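Local coordinates for protein monomethylamine methyltransferase MtmB1 (Methanosarcina barkeri, PDB 1NTH) that catalyses transfer of the methyl group from monomethylamine to the corrinoid cofactor of its partner protein MtmC, a step in methanogenesis from methylamine, at residues A[244-249]-A[287-292]. Sequence-based numbering, arbitrary orientation.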
# COMPACT_ATOMS: atom_id res chain seq x y z
N SER A 244 -17.97 22.12 6.41
CA SER A 244 -17.70 21.26 5.27
C SER A 244 -16.33 20.62 5.41
O SER A 244 -16.13 19.47 5.03
CB SER A 244 -17.76 22.05 3.96
OG SER A 244 -19.11 22.23 3.56
N VAL A 245 -15.37 21.36 5.96
CA VAL A 245 -14.03 20.83 6.16
C VAL A 245 -14.09 19.66 7.14
O VAL A 245 -13.41 18.64 6.96
CB VAL A 245 -13.06 21.91 6.68
CG1 VAL A 245 -11.75 21.28 7.13
CG2 VAL A 245 -12.78 22.92 5.57
N ILE A 246 -14.91 19.80 8.18
CA ILE A 246 -15.06 18.74 9.17
C ILE A 246 -15.60 17.47 8.52
O ILE A 246 -15.12 16.37 8.80
CB ILE A 246 -16.04 19.17 10.30
CG1 ILE A 246 -15.37 20.25 11.16
CG2 ILE A 246 -16.44 17.96 11.14
CD1 ILE A 246 -16.36 21.08 11.98
N ALA A 247 -16.59 17.62 7.64
CA ALA A 247 -17.17 16.47 6.96
C ALA A 247 -16.11 15.74 6.14
O ALA A 247 -16.13 14.51 6.04
CB ALA A 247 -18.30 16.92 6.04
N HIS A 248 -15.21 16.51 5.55
CA HIS A 248 -14.13 15.95 4.75
C HIS A 248 -13.14 15.17 5.62
O HIS A 248 -12.78 14.03 5.28
CB HIS A 248 -13.41 17.09 4.01
CG HIS A 248 -12.08 16.70 3.45
ND1 HIS A 248 -10.90 17.21 3.93
CD2 HIS A 248 -11.75 15.84 2.46
CE1 HIS A 248 -9.89 16.68 3.25
NE2 HIS A 248 -10.38 15.85 2.35
N TYR A 249 -12.71 15.76 6.73
CA TYR A 249 -11.77 15.08 7.63
C TYR A 249 -12.37 13.77 8.13
O TYR A 249 -11.70 12.74 8.16
CB TYR A 249 -11.44 15.97 8.83
CG TYR A 249 -10.63 17.23 8.53
CD1 TYR A 249 -10.61 18.28 9.44
CD2 TYR A 249 -9.87 17.36 7.36
CE1 TYR A 249 -9.86 19.43 9.22
CE2 TYR A 249 -9.10 18.52 7.12
CZ TYR A 249 -9.10 19.54 8.06
OH TYR A 249 -8.35 20.68 7.86
N LEU A 287 -18.19 17.99 20.04
CA LEU A 287 -19.60 17.95 19.68
C LEU A 287 -19.79 18.36 18.22
O LEU A 287 -20.23 17.57 17.38
CB LEU A 287 -20.36 18.89 20.62
CG LEU A 287 -21.88 18.98 20.69
CD1 LEU A 287 -22.49 17.62 20.96
CD2 LEU A 287 -22.24 19.96 21.81
N MET A 288 -19.43 19.60 17.91
CA MET A 288 -19.57 20.14 16.56
C MET A 288 -18.52 19.65 15.57
O MET A 288 -18.83 19.35 14.41
CB MET A 288 -19.54 21.67 16.64
CG MET A 288 -19.61 22.40 15.31
SD MET A 288 -19.31 24.18 15.50
CE MET A 288 -17.52 24.20 15.59
N SER A 289 -17.27 19.57 16.01
CA SER A 289 -16.17 19.19 15.13
C SER A 289 -15.72 17.74 15.16
O SER A 289 -14.80 17.38 14.42
CB SER A 289 -14.95 20.07 15.42
OG SER A 289 -15.29 21.44 15.32
N SER A 290 -16.34 16.91 16.00
CA SER A 290 -15.95 15.50 16.11
C SER A 290 -14.44 15.43 16.33
O SER A 290 -13.77 14.50 15.86
CB SER A 290 -16.32 14.73 14.84
OG SER A 290 -17.73 14.70 14.65
N ALA A 291 -13.91 16.40 17.06
CA ALA A 291 -12.47 16.47 17.31
C ALA A 291 -11.85 15.29 18.04
O ALA A 291 -12.47 14.68 18.91
CB ALA A 291 -12.14 17.75 18.07
N SER A 292 -10.61 14.98 17.66
CA SER A 292 -9.83 13.92 18.30
C SER A 292 -9.19 14.63 19.49
O SER A 292 -9.01 14.04 20.56
CB SER A 292 -8.75 13.39 17.36
OG SER A 292 -9.32 12.73 16.25
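Ile246 reaches from helix 240-251 onto the turn at Met288 and Ser289, and its two branches make all the close contacts between 244-249 and 287-292. The longer branch does most of the touching: CD1 packs against the serine side chain, 3.5 Å from Ser289 OG. The same methyl lies 3.7 Å from Ser289 CA. Met288 O is a little farther from Ile246 CD1, at 3.9 Å. The shorter branch meets the backbone, with CG2 at 3.7 Å from Ser289 O. With CG1 beside the backbone N (chi1 -71°), CG2 falls anti to that N, and an extended chi2 of 160° carries CD1 outward; the two methyls thus lie side by side along Ser289, CD1 at the CA and OG end and CG2 at the carbonyl. The contact is purely van der Waals and small, burying 132 Å² in total. Ser289 OG, although grazed by a methyl, has its polar partner elsewhere, in a hydrogen bond with Asp258 OD1. Cut back to an alanine here, Ile246 would lack both methyls, which is likely to open a gap beside Ser289 and leave the Met288 carbonyl without its apolar neighbour. Met288 itself presents its carbonyl oxygen here, while its side chain extends to Phe12 of helix 9-18, a helix that also contributes Cys9 against Ile246. Beyond Ser289 the chain leaves helical geometry at Ser290, whose phi is positive (51°) and whose O accepts a hydrogen bond from Arg108 of a neighbouring subunit. Consistent with the TIM barrel, the contact joins helix 240-251 to the turn that leads from helix 271-288 into strand 293-300, beside strand 255-259, which supplies Asp258 and lies between the two helices in sequence.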